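Local atomic coordinates of hypothetical protein PA5202 (PDB entry 1ZKI), a protein that adopts the hotdog fold of the thioesterase superfamily and probably hydrolyses acyl-CoA thioesters. Residues G21-S26 with E33-M38; I83-A88 with L120-Q125; V94-R99 with A112-G117. All coordinates share one frame; numbering follows the deposited sequence.

Interaction 1. Residues G21-S26 with E33-M38; sequences GLDPVS and EVRLPM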
ATOM      1  N   GLY A  21     -19.005  -9.755 -11.508  1.00 13.29           N
ATOM      2  CA  GLY A  21     -19.210 -10.985 -10.742  1.00 14.04           C
ATOM      3  C   GLY A  21     -18.651 -10.918  -9.330  1.00 13.94           C
ATOM      4  O   GLY A  21     -18.336 -11.956  -8.721  1.00 13.67           O
ATOM      5  N   LEU A  22     -18.549  -9.697  -8.799  1.00 14.03           N
ATOM      6  CA  LEU A  22     -18.016  -9.489  -7.452  1.00 14.90           C
ATOM      7  C   LEU A  22     -19.045  -9.962  -6.440  1.00 15.47           C
ATOM      8  O   LEU A  22     -20.227  -9.690  -6.578  1.00 16.82           O
ATOM      9  CB  LEU A  22     -17.657  -8.013  -7.203  1.00 14.54           C
ATOM     10  CG  LEU A  22     -16.664  -7.441  -8.211  1.00 13.29           C
ATOM     11  CD1 LEU A  22     -16.443  -5.935  -8.034  1.00 15.97           C
ATOM     12  CD2 LEU A  22     -15.315  -8.200  -8.234  1.00 14.58           C
ATOM     13  N   ASP A  23     -18.560 -10.563  -5.372  0.50 15.14           N
ATOM     14  CA  ASP A  23     -19.421 -11.220  -4.439  0.50 14.51           C
ATOM     15  C   ASP A  23     -18.921 -10.905  -3.021  0.50 14.56           C
ATOM     16  O   ASP A  23     -17.912 -11.465  -2.591  0.50 13.90           O
ATOM     17  CB  ASP A  23     -19.358 -12.714  -4.782  0.50 14.74           C
ATOM     18  CG  ASP A  23     -20.227 -13.566  -3.912  0.50 14.52           C
ATOM     19  OD1 ASP A  23     -21.205 -13.057  -3.334  0.50 16.51           O
ATOM     20  OD2 ASP A  23     -19.930 -14.779  -3.840  0.50 15.75           O
ATOM     21  N   PRO A  24     -19.610  -9.993  -2.292  1.00 14.93           N
ATOM     22  CA  PRO A  24     -19.169  -9.692  -0.916  1.00 14.39           C
ATOM     23  C   PRO A  24     -19.141 -10.957  -0.067  1.00 14.12           C
ATOM     24  O   PRO A  24     -20.034 -11.800  -0.207  1.00 14.78           O
ATOM     25  CB  PRO A  24     -20.251  -8.733  -0.393  1.00 15.33           C
ATOM     26  CG  PRO A  24     -20.829  -8.109  -1.651  1.00 15.80           C
ATOM     27  CD  PRO A  24     -20.829  -9.230  -2.652  1.00 15.21           C
ATOM     28  N   VAL A  25     -18.115 -11.088   0.776  1.00 13.10           N
ATOM     29  CA  VAL A  25     -17.934 -12.263   1.641  1.00 13.40           C
ATOM     30  C   VAL A  25     -18.147 -11.906   3.111  1.00 14.11           C
ATOM     31  O   VAL A  25     -18.896 -12.598   3.824  1.00 14.04           O
ATOM     32  CB  VAL A  25     -16.515 -12.891   1.463  1.00 13.23           C
ATOM     33  CG1 VAL A  25     -16.286 -14.029   2.463  1.00 13.88           C
ATOM     34  CG2 VAL A  25     -16.350 -13.423   0.053  1.00 13.46           C
ATOM     35  N   SER A  26     -17.493 -10.840   3.574  1.00 14.43           N
ATOM     36  CA  SER A  26     -17.614 -10.432   4.974  1.00 15.66           C
ATOM     37  C   SER A  26     -17.265  -8.966   5.184  1.00 16.30           C
ATOM     38  O   SER A  26     -16.654  -8.333   4.327  1.00 15.12           O
ATOM     39  CB  SER A  26     -16.726 -11.295   5.871  1.00 16.19           C
ATOM     40  OG  SER A  26     -15.361 -11.119   5.548  1.00 17.75           O
ATOM     41  N   GLU A  33     -14.104  -8.196   2.855  1.00 11.62           N
ATOM     42  CA  GLU A  33     -13.589  -9.203   1.941  1.00 12.53           C
ATOM     43  C   GLU A  33     -14.615  -9.428   0.844  1.00 11.85           C
ATOM     44  O   GLU A  33     -15.811  -9.547   1.119  1.00 10.79           O
ATOM     45  CB  GLU A  33     -13.283 -10.534   2.650  1.00 11.94           C
ATOM     46  CG  GLU A  33     -12.741 -11.606   1.674  1.00 13.90           C
ATOM     47  CD  GLU A  33     -12.232 -12.874   2.349  1.00 16.51           C
ATOM     48  OE1 GLU A  33     -12.070 -12.886   3.593  1.00 19.33           O
ATOM     49  OE2 GLU A  33     -11.993 -13.870   1.623  1.00 18.56           O
ATOM     50  N   VAL A  34     -14.122  -9.498  -0.388  1.00 11.46           N
ATOM     51  CA  VAL A  34     -14.951  -9.742  -1.573  1.00 11.26           C
ATOM     52  C   VAL A  34     -14.284 -10.833  -2.420  1.00 11.50           C
ATOM     53  O   VAL A  34     -13.050 -10.866  -2.509  1.00 11.52           O
ATOM     54  CB  VAL A  34     -15.117  -8.412  -2.384  1.00 11.38           C
ATOM     55  CG1 VAL A  34     -15.868  -8.630  -3.674  1.00 13.07           C
ATOM     56  CG2 VAL A  34     -15.804  -7.330  -1.529  1.00 10.71           C
ATOM     57  N   ARG A  35     -15.077 -11.720  -3.027  1.00 11.48           N
ATOM     58  CA  ARG A  35     -14.522 -12.773  -3.890  1.00 11.62           C
ATOM     59  C   ARG A  35     -14.879 -12.492  -5.338  1.00 12.35           C
ATOM     60  O   ARG A  35     -15.883 -11.821  -5.616  1.00 11.81           O
ATOM     61  CB  ARG A  35     -15.016 -14.172  -3.472  1.00 12.38           C
ATOM     62  CG  ARG A  35     -16.487 -14.395  -3.650  1.00 11.70           C
ATOM     63  CD  ARG A  35     -16.932 -15.803  -3.184  1.00 12.60           C
ATOM     64  NE  ARG A  35     -16.539 -16.878  -4.109  1.00 12.81           N
ATOM     65  CZ  ARG A  35     -17.237 -17.267  -5.176  1.00 13.07           C
ATOM     66  NH1 ARG A  35     -16.786 -18.260  -5.944  1.00 12.30           N
ATOM     67  NH2 ARG A  35     -18.387 -16.662  -5.503  1.00 14.84           N
ATOM     68  N   LEU A  36     -14.057 -13.011  -6.248  1.00 11.77           N
ATOM     69  CA  LEU A  36     -14.258 -12.861  -7.688  1.00 12.40           C
ATOM     70  C   LEU A  36     -13.839 -14.154  -8.372  1.00 12.62           C
ATOM     71  O   LEU A  36     -12.643 -14.430  -8.473  1.00 12.19           O
ATOM     72  CB  LEU A  36     -13.465 -11.673  -8.258  1.00 12.59           C
ATOM     73  CG  LEU A  36     -13.518 -11.481  -9.794  1.00 12.50           C
ATOM     74  CD1 LEU A  36     -14.973 -11.438 -10.304  1.00 13.04           C
ATOM     75  CD2 LEU A  36     -12.734 -10.202 -10.217  1.00 13.15           C
ATOM     76  N   PRO A  37     -14.823 -14.950  -8.828  1.00 12.95           N
ATOM     77  CA  PRO A  37     -14.496 -16.152  -9.597  1.00 13.44           C
ATOM     78  C   PRO A  37     -14.113 -15.796 -11.030  1.00 14.08           C
ATOM     79  O   PRO A  37     -14.707 -14.870 -11.626  1.00 13.82           O
ATOM     80  CB  PRO A  37     -15.804 -16.957  -9.573  1.00 13.89           C
ATOM     81  CG  PRO A  37     -16.887 -15.935  -9.399  1.00 13.91           C
ATOM     82  CD  PRO A  37     -16.273 -14.797  -8.592  1.00 12.73           C
HETATM   83  N   MSE A  38     -13.123 -16.506 -11.583  1.00 15.45           N
HETATM   84  CA  MSE A  38     -12.773 -16.338 -13.002  1.00 15.99           C
HETATM   85  C   MSE A  38     -13.988 -16.661 -13.875  1.00 15.21           C
HETATM   86  O   MSE A  38     -14.816 -17.525 -13.542  1.00 14.46           O
HETATM   87  CB  MSE A  38     -11.598 -17.252 -13.409  1.00 18.67           C
HETATM   88  CG  MSE A  38     -11.117 -17.051 -14.866  1.00 20.77           C
HETATM   89 SE   MSE A  38     -10.376 -15.279 -15.056  1.00 35.16          SE
HETATM   90  CE  MSE A  38      -9.719 -15.359 -16.844  1.00 27.29           C
TER
HETATM   91  O   HOH W   1     -14.165 -13.543   5.476  1.00 33.53           O
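R35 lays its side chain alongside that of D23, the two pointing the same way from an antiparallel hydrogen-bonded pair. The arginine CG sits between backbone N and carbonyl carbon (chi1 66°); CD passes 3.2 Å from D23 OD2, and the bend at chi3 follows before NH2 closes a salt bridge on that same oxygen at 2.9 Å, in the conformer of D23 described here. The oxygen is met on its anti side and lies near the guanidinium plane, although carboxylate and guanidinium planes stand almost perpendicular. A long aliphatic shaft with a charged end suits this partly exposed face: the methylenes pack, CG against V25 CG2 at 3.8 Å, while NE of the guanidinium has a second acidic partner in E93.

V25 and S26 together face E33 in a classic beta bulge. Both amides reach E33 O from one face of its carbonyl plane, V25 N at 2.8 Å and S26 N at a longer 3.2 Å. A water links S26 OG to E33 OE1, and E33 OE2 forms a salt bridge with R95.

Beside V34, the branched apolar chains of L22 and L36 cross, with their CD2 atoms 3.8 Å apart. G21, at positive phi, ends helix 15-20 in a Schellman motif. L22 and V34 then pack against L57 of helix 51-70, while strand 93-103 flanks strand 31-37 through backbone hydrogen bonds of V34 with C96 and L36 with V94.

Interaction 2. Residues I83-A88 with L120-Q125; sequences INYIRA and LVAKGQ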
ATOM      1  N   ILE A  83      -2.508   0.648  -7.760  1.00 10.58           N
ATOM      2  CA  ILE A  83      -2.460  -0.816  -7.674  1.00 10.24           C
ATOM      3  C   ILE A  83      -1.161  -1.330  -8.284  1.00 10.52           C
ATOM      4  O   ILE A  83      -0.679  -0.763  -9.268  1.00 11.06           O
ATOM      5  CB  ILE A  83      -3.695  -1.449  -8.434  1.00 10.49           C
ATOM      6  CG1 ILE A  83      -3.754  -2.970  -8.241  1.00 11.07           C
ATOM      7  CG2 ILE A  83      -3.699  -1.097  -9.958  1.00 10.82           C
ATOM      8  CD1 ILE A  83      -5.088  -3.571  -8.657  1.00 12.26           C
ATOM      9  N   ASN A  84      -0.595  -2.393  -7.701  1.00  9.54           N
ATOM     10  CA  ASN A  84       0.494  -3.156  -8.322  1.00 10.44           C
ATOM     11  C   ASN A  84      -0.022  -4.529  -8.660  1.00 11.34           C
ATOM     12  O   ASN A  84      -0.696  -5.155  -7.843  1.00 11.61           O
ATOM     13  CB  ASN A  84       1.675  -3.333  -7.374  1.00 10.16           C
ATOM     14  CG  ASN A  84       2.689  -2.244  -7.518  1.00 10.99           C
ATOM     15  OD1 ASN A  84       3.715  -2.401  -8.217  1.00 14.87           O
ATOM     16  ND2 ASN A  84       2.412  -1.130  -6.895  1.00  8.80           N
ATOM     17  N   TYR A  85       0.325  -4.997  -9.850  1.00 11.55           N
ATOM     18  CA  TYR A  85      -0.028  -6.348 -10.291  1.00 11.82           C
ATOM     19  C   TYR A  85       1.177  -7.237 -10.112  1.00 12.04           C
ATOM     20  O   TYR A  85       2.263  -6.950 -10.641  1.00 11.78           O
ATOM     21  CB  TYR A  85      -0.435  -6.315 -11.763  1.00 12.20           C
ATOM     22  CG  TYR A  85      -1.655  -5.463 -11.986  1.00 13.07           C
ATOM     23  CD1 TYR A  85      -2.919  -5.944 -11.642  1.00 12.10           C
ATOM     24  CD2 TYR A  85      -1.545  -4.179 -12.521  1.00 12.93           C
ATOM     25  CE1 TYR A  85      -4.066  -5.158 -11.828  1.00 13.90           C
ATOM     26  CE2 TYR A  85      -2.689  -3.380 -12.723  1.00 12.83           C
ATOM     27  CZ  TYR A  85      -3.938  -3.882 -12.364  1.00 13.24           C
ATOM     28  OH  TYR A  85      -5.062  -3.112 -12.569  1.00 16.01           O
ATOM     29  N   ILE A  86       0.994  -8.322  -9.383  1.00 12.70           N
ATOM     30  CA  ILE A  86       2.157  -9.125  -9.002  1.00 14.08           C
ATOM     31  C   ILE A  86       2.249 -10.401  -9.819  1.00 14.50           C
ATOM     32  O   ILE A  86       3.320 -10.734 -10.352  1.00 14.72           O
ATOM     33  CB  ILE A  86       2.181  -9.360  -7.475  1.00 14.38           C
ATOM     34  CG1 ILE A  86       2.583  -8.032  -6.803  1.00 17.94           C
ATOM     35  CG2 ILE A  86       3.147 -10.505  -7.108  1.00 14.83           C
ATOM     36  CD1 ILE A  86       2.159  -7.891  -5.378  1.00 21.67           C
ATOM     37  N   ARG A  87       1.149 -11.135  -9.920  1.00 14.56           N
ATOM     38  CA  ARG A  87       1.139 -12.252 -10.872  1.00 15.79           C
ATOM     39  C   ARG A  87      -0.234 -12.511 -11.454  1.00 15.28           C
ATOM     40  O   ARG A  87      -1.230 -12.044 -10.902  1.00 15.64           O
ATOM     41  CB  ARG A  87       1.650 -13.518 -10.213  1.00 16.28           C
ATOM     42  CG  ARG A  87       0.827 -13.984  -9.010  1.00 16.70           C
ATOM     43  CD  ARG A  87       1.473 -15.255  -8.473  1.00 17.87           C
ATOM     44  NE  ARG A  87       1.257 -16.369  -9.396  1.00 18.79           N
ATOM     45  CZ  ARG A  87       1.486 -17.652  -9.125  1.00 16.73           C
ATOM     46  NH1 ARG A  87       1.937 -18.030  -7.933  1.00 15.40           N
ATOM     47  NH2 ARG A  87       1.211 -18.564 -10.049  1.00 14.87           N
ATOM     48  N   ALA A  88      -0.256 -13.265 -12.555  1.00 14.67           N
ATOM     49  CA  ALA A  88      -1.472 -13.488 -13.332  1.00 14.55           C
ATOM     50  C   ALA A  88      -2.328 -14.579 -12.713  1.00 14.76           C
ATOM     51  O   ALA A  88      -1.808 -15.544 -12.127  1.00 14.71           O
ATOM     52  CB  ALA A  88      -1.118 -13.876 -14.769  1.00 14.53           C
ATOM     53  N   LEU A 120       0.084 -14.088  -3.723  1.00 13.75           N
ATOM     54  CA  LEU A 120      -0.245 -12.662  -3.778  1.00 13.06           C
ATOM     55  C   LEU A 120      -0.401 -12.242  -5.228  1.00 12.51           C
ATOM     56  O   LEU A 120       0.540 -12.363  -6.028  1.00 13.75           O
ATOM     57  CB  LEU A 120       0.824 -11.811  -3.079  1.00 13.30           C
ATOM     58  CG  LEU A 120       0.574 -10.304  -3.049  1.00 14.34           C
ATOM     59  CD1 LEU A 120      -0.714  -9.934  -2.335  1.00 15.56           C
ATOM     60  CD2 LEU A 120       1.774  -9.571  -2.398  1.00 14.65           C
ATOM     61  N   VAL A 121      -1.594 -11.766  -5.562  1.00 11.26           N
ATOM     62  CA  VAL A 121      -1.917 -11.398  -6.943  1.00 11.47           C
ATOM     63  C   VAL A 121      -1.764  -9.893  -7.185  1.00 11.75           C
ATOM     64  O   VAL A 121      -1.216  -9.471  -8.224  1.00 11.85           O
ATOM     65  CB  VAL A 121      -3.356 -11.861  -7.309  1.00 11.98           C
ATOM     66  CG1 VAL A 121      -3.821 -11.265  -8.652  1.00 12.93           C
ATOM     67  CG2 VAL A 121      -3.406 -13.410  -7.349  1.00 12.36           C
ATOM     68  N   ALA A 122      -2.273  -9.083  -6.260  1.00 11.61           N
ATOM     69  CA  ALA A 122      -2.188  -7.610  -6.430  1.00 11.30           C
ATOM     70  C   ALA A 122      -2.231  -6.935  -5.069  1.00 11.85           C
ATOM     71  O   ALA A 122      -2.665  -7.531  -4.087  1.00 11.59           O
ATOM     72  CB  ALA A 122      -3.332  -7.101  -7.320  1.00 11.40           C
ATOM     73  N   LYS A 123      -1.747  -5.702  -5.014  1.00 11.24           N
ATOM     74  CA  LYS A 123      -1.728  -4.949  -3.763  1.00 12.03           C
ATOM     75  C   LYS A 123      -2.005  -3.508  -4.143  1.00 11.55           C
ATOM     76  O   LYS A 123      -1.539  -3.037  -5.191  1.00 11.20           O
ATOM     77  CB  LYS A 123      -0.354  -5.035  -3.093  1.00 12.88           C
ATOM     78  CG  LYS A 123      -0.273  -4.299  -1.738  1.00 15.72           C
ATOM     79  CD  LYS A 123      -0.850  -5.185  -0.624  1.00 20.70           C
ATOM     80  CE  LYS A 123      -1.513  -4.386   0.502  1.00 25.04           C
ATOM     81  NZ  LYS A 123      -0.565  -3.781   1.433  1.00 27.06           N
ATOM     82  N   GLY A 124      -2.788  -2.812  -3.325  1.00 10.68           N
ATOM     83  CA  GLY A 124      -3.039  -1.384  -3.609  1.00 10.82           C
ATOM     84  C   GLY A 124      -3.345  -0.540  -2.399  1.00 10.62           C
ATOM     85  O   GLY A 124      -3.506  -1.064  -1.290  1.00 10.78           O
ATOM     86  N   GLN A 125      -3.448   0.765  -2.644  1.00 10.36           N
ATOM     87  CA  GLN A 125      -3.660   1.763  -1.607  1.00 11.20           C
ATOM     88  C   GLN A 125      -4.422   2.888  -2.261  1.00 11.48           C
ATOM     89  O   GLN A 125      -4.103   3.266  -3.387  1.00 11.46           O
ATOM     90  CB  GLN A 125      -2.295   2.272  -1.135  1.00 10.84           C
ATOM     91  CG  GLN A 125      -2.312   3.235   0.022  1.00 12.10           C
ATOM     92  CD  GLN A 125      -0.898   3.657   0.418  1.00 13.17           C
ATOM     93  OE1 GLN A 125      -0.578   4.854   0.449  1.00 15.29           O
ATOM     94  NE2 GLN A 125      -0.038   2.673   0.686  1.00 15.08           N
TER
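I86 and L120 meet through their methyl ends, I86 CD1 lying 3.4 Å from L120 CD2, tighter than usual van der Waals contact. The two side chains cross at a slant. I86 CG2, anti to its own backbone N, comes instead to L120 O at 3.4 Å, and the same carbonyl oxygen is touched by R87 CG. Branched isoleucine thus covers both the leucine side chain and its peptide group, while the R87 methylenes add cover beside it. On the face carrying I83, Y85 and A122, the small alanine methyl lies 4.2 Å from I83 CD1, and I83 CG1 rests over one face of the Y85 ring, toward its rim. G124, without a side chain, lets the backbones approach closely opposite I83.

The backbone fixes these positions. N84 and K123 form an antiparallel hydrogen-bonded pair, the N84 N to K123 O bond being nearly straight (175°). Where strand 76-85 ends, V121 O receives I86 N at 2.7 Å and, weakly, R87 N. V121 and A122 both face V114 in a classic beta bulge on the other side of their strand. Helix 51-70 covers I83 and Y85 through F55, and Y85 OH bonds to G51 O.

The face of N84 and K123 meets the second subunit, and beyond the strand end I86 packs on H102 of that subunit. K123 NZ forms salt bridges with E111 of its own chain and E111 of the second subunit. If the second copy pairs likewise, two lysines and two glutamates form a probably mutually compensating charge cluster across the interface.

Interaction 3. Residues V94-R99 with A112-G117; sequences VRCVAR and AEVRQG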
ATOM      1  N   VAL A  94     -10.361 -15.359  -6.841  1.00 12.37           N
ATOM      2  CA  VAL A  94      -9.496 -14.543  -5.995  1.00 11.67           C
ATOM      3  C   VAL A  94     -10.303 -13.911  -4.870  1.00 12.17           C
ATOM      4  O   VAL A  94     -11.528 -13.731  -4.989  1.00 12.23           O
ATOM      5  CB  VAL A  94      -8.726 -13.457  -6.802  1.00 12.09           C
ATOM      6  CG1 VAL A  94      -7.753 -14.108  -7.809  1.00 12.11           C
ATOM      7  CG2 VAL A  94      -9.702 -12.503  -7.521  1.00 12.08           C
ATOM      8  N   ARG A  95      -9.607 -13.582  -3.784  1.00 11.89           N
ATOM      9  CA  ARG A  95     -10.198 -12.890  -2.649  1.00 11.79           C
ATOM     10  C   ARG A  95      -9.468 -11.586  -2.470  1.00 12.09           C
ATOM     11  O   ARG A  95      -8.250 -11.554  -2.534  1.00 11.29           O
ATOM     12  CB  ARG A  95     -10.062 -13.738  -1.371  1.00 12.02           C
ATOM     13  CG  ARG A  95     -10.750 -15.097  -1.436  1.00 14.80           C
ATOM     14  CD  ARG A  95     -12.240 -14.898  -1.456  1.00 14.56           C
ATOM     15  NE  ARG A  95     -13.022 -16.130  -1.548  1.00 13.90           N
ATOM     16  CZ  ARG A  95     -13.735 -16.634  -0.552  1.00 13.80           C
ATOM     17  NH1 ARG A  95     -13.733 -16.043   0.647  1.00 14.40           N
ATOM     18  NH2 ARG A  95     -14.459 -17.728  -0.759  1.00 13.94           N
ATOM     19  N   CYS A  96     -10.230 -10.520  -2.265  1.00 11.03           N
ATOM     20  CA  CYS A  96      -9.660  -9.229  -1.899  1.00 11.07           C
ATOM     21  C   CYS A  96     -10.051  -8.909  -0.469  1.00 11.33           C
ATOM     22  O   CYS A  96     -11.229  -9.020  -0.096  1.00 10.79           O
ATOM     23  CB  CYS A  96     -10.154  -8.148  -2.840  1.00 11.23           C
ATOM     24  SG  CYS A  96      -9.478  -6.502  -2.417  1.00 13.66           S
ATOM     25  N   VAL A  97      -9.058  -8.542   0.340  1.00 11.56           N
ATOM     26  CA  VAL A  97      -9.315  -8.024   1.684  1.00 11.50           C
ATOM     27  C   VAL A  97      -8.807  -6.584   1.735  1.00 11.99           C
ATOM     28  O   VAL A  97      -7.644  -6.320   1.389  1.00 12.05           O
ATOM     29  CB  VAL A  97      -8.624  -8.876   2.771  1.00 11.61           C
ATOM     30  CG1 VAL A  97      -8.856  -8.262   4.158  1.00 13.16           C
ATOM     31  CG2 VAL A  97      -9.143 -10.318   2.704  1.00 12.21           C
ATOM     32  N   ALA A  98      -9.683  -5.664   2.144  1.00 11.58           N
ATOM     33  CA  ALA A  98      -9.329  -4.261   2.256  1.00 12.26           C
ATOM     34  C   ALA A  98      -9.466  -3.837   3.715  1.00 12.89           C
ATOM     35  O   ALA A  98     -10.332  -4.343   4.440  1.00 13.05           O
ATOM     36  CB  ALA A  98     -10.220  -3.396   1.365  1.00 11.93           C
ATOM     37  N   ARG A  99      -8.599  -2.912   4.129  1.00 13.06           N
ATOM     38  CA  ARG A  99      -8.526  -2.472   5.508  1.00 14.70           C
ATOM     39  C   ARG A  99      -8.343  -0.963   5.552  1.00 13.08           C
ATOM     40  O   ARG A  99      -7.403  -0.435   4.948  1.00 12.74           O
ATOM     41  CB  ARG A  99      -7.333  -3.157   6.179  1.00 14.83           C
ATOM     42  CG  ARG A  99      -7.231  -2.934   7.669  1.00 19.35           C
ATOM     43  CD  ARG A  99      -6.085  -3.798   8.251  1.00 19.76           C
ATOM     44  NE  ARG A  99      -6.295  -5.217   7.933  1.00 28.75           N
ATOM     45  CZ  ARG A  99      -7.028  -6.070   8.657  1.00 31.47           C
ATOM     46  NH1 ARG A  99      -7.629  -5.680   9.782  1.00 32.20           N
ATOM     47  NH2 ARG A  99      -7.158  -7.333   8.252  1.00 32.83           N
ATOM     48  N   ALA A 112      -5.408  -2.648   0.283  1.00 12.21           N
ATOM     49  CA  ALA A 112      -6.070  -3.909  -0.064  1.00 12.74           C
ATOM     50  C   ALA A 112      -5.086  -4.862  -0.704  1.00 13.12           C
ATOM     51  O   ALA A 112      -4.086  -4.432  -1.283  1.00 13.87           O
ATOM     52  CB  ALA A 112      -7.278  -3.674  -0.981  1.00 12.53           C
ATOM     53  N   GLU A 113      -5.339  -6.158  -0.554  1.00 13.42           N
ATOM     54  CA  GLU A 113      -4.552  -7.168  -1.234  1.00 15.20           C
ATOM     55  C   GLU A 113      -5.503  -8.161  -1.883  1.00 13.71           C
ATOM     56  O   GLU A 113      -6.607  -8.404  -1.372  1.00 13.55           O
ATOM     57  CB  GLU A 113      -3.583  -7.893  -0.283  1.00 15.00           C
ATOM     58  CG  GLU A 113      -4.256  -8.631   0.836  1.00 19.25           C
ATOM     59  CD  GLU A 113      -3.300  -9.555   1.598  1.00 21.56           C
ATOM     60  OE1 GLU A 113      -3.801 -10.438   2.327  1.00 30.30           O
ATOM     61  OE2 GLU A 113      -2.067  -9.417   1.444  1.00 28.82           O
ATOM     62  N   VAL A 114      -5.096  -8.672  -3.035  1.00 11.88           N
ATOM     63  CA  VAL A 114      -5.837  -9.720  -3.724  1.00 12.13           C
ATOM     64  C   VAL A 114      -4.966 -10.959  -3.687  1.00 11.77           C
ATOM     65  O   VAL A 114      -3.764 -10.888  -3.987  1.00 11.61           O
ATOM     66  CB  VAL A 114      -6.127  -9.339  -5.187  1.00 12.32           C
ATOM     67  CG1 VAL A 114      -6.893 -10.471  -5.907  1.00 13.41           C
ATOM     68  CG2 VAL A 114      -6.912  -8.006  -5.240  1.00 12.31           C
ATOM     69  N   ARG A 115      -5.569 -12.082  -3.314  1.00 11.90           N
ATOM     70  CA  ARG A 115      -4.835 -13.338  -3.200  1.00 12.72           C
ATOM     71  C   ARG A 115      -5.607 -14.481  -3.830  1.00 12.24           C
ATOM     72  O   ARG A 115      -6.830 -14.433  -3.966  1.00 11.40           O
ATOM     73  CB  ARG A 115      -4.579 -13.685  -1.729  1.00 12.77           C
ATOM     74  CG  ARG A 115      -3.590 -12.773  -1.033  1.00 15.18           C
ATOM     75  CD  ARG A 115      -3.238 -13.301   0.373  1.00 16.74           C
ATOM     76  NE  ARG A 115      -2.194 -12.455   0.924  1.00 25.52           N
ATOM     77  CZ  ARG A 115      -0.895 -12.658   0.749  1.00 26.15           C
ATOM     78  NH1 ARG A 115      -0.466 -13.714   0.072  1.00 29.80           N
ATOM     79  NH2 ARG A 115      -0.030 -11.803   1.259  1.00 30.28           N
ATOM     80  N   GLN A 116      -4.881 -15.534  -4.173  1.00 11.91           N
ATOM     81  CA  GLN A 116      -5.499 -16.837  -4.395  1.00 13.09           C
ATOM     82  C   GLN A 116      -4.721 -17.787  -3.480  1.00 13.18           C
ATOM     83  O   GLN A 116      -3.597 -18.191  -3.795  1.00 13.63           O
ATOM     84  CB  GLN A 116      -5.393 -17.240  -5.865  1.00 12.77           C
ATOM     85  CG  GLN A 116      -6.131 -18.522  -6.201  1.00 15.44           C
ATOM     86  CD  GLN A 116      -6.111 -18.797  -7.690  1.00 18.78           C
ATOM     87  OE1 GLN A 116      -5.087 -19.212  -8.231  1.00 22.67           O
ATOM     88  NE2 GLN A 116      -7.236 -18.586  -8.353  1.00 17.21           N
ATOM     89  N   GLY A 117      -5.294 -18.104  -2.325  1.00 13.76           N
ATOM     90  CA  GLY A 117      -4.557 -18.839  -1.292  1.00 15.79           C
ATOM     91  C   GLY A 117      -3.280 -18.117  -0.891  1.00 16.42           C
ATOM     92  O   GLY A 117      -3.314 -16.934  -0.541  1.00 18.11           O
TER
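V114 meets V94 and C96 across the hairpin of strands 93-103 and 107-116, in the middle of the hotdog-fold sheet. Its CB lies 4.1 Å from R95 O. There the branches part: CG1, anti to the backbone N (chi1 179°), reaches V94 CB at 3.6 Å, whereas CG2 turns to C96, 4.0 Å from its CB and nearly as close to SG. Beta-branched valine suits this place, since its two methyls each meet a different residue of the facing strand. C96 carries the row onward, SG lying 3.9 Å from A112 CB, and the methyls of A98 and A112 then touch at 3.8 Å (CB to CB) in a non-hydrogen-bonded pair. L57 and T61 of helix 51-70 cover C96, which shares its sheet face with V114.

Regular backbone bonds join R95 with R115 and V97 with E113. Their side chains occupy the other face, where R95 turns away to a salt bridge with E93. Along the second strand, E113 and R115 are two residues apart and pair with each other: R115 NE donates to E113 OE1 at 2.9 Å, with the oxygen in the guanidinium plane but NE standing well above the carboxylate plane, 52° out of it.

Overall arrangement
From the N terminus, helix 15-20 leads into interaction 1, which closes the short hairpin of strands 23-27 and 31-37 at one edge of the chain's antiparallel sheet. The chain then passes through helix 51-70 and returns in strand 76-85, the other outermost strand. Interaction 2 opens there and closes only at strand 119-130, so the hairpin of interaction 3 is nested inside its loop. Interaction 3 lies between the others in the sheet: strand 93-103 bonds to 31-37, and 107-116 to 119-130. Interactions 1 and 2 therefore do not touch, their centres being about 16 Å apart, and interaction 2 alone meets the second subunit.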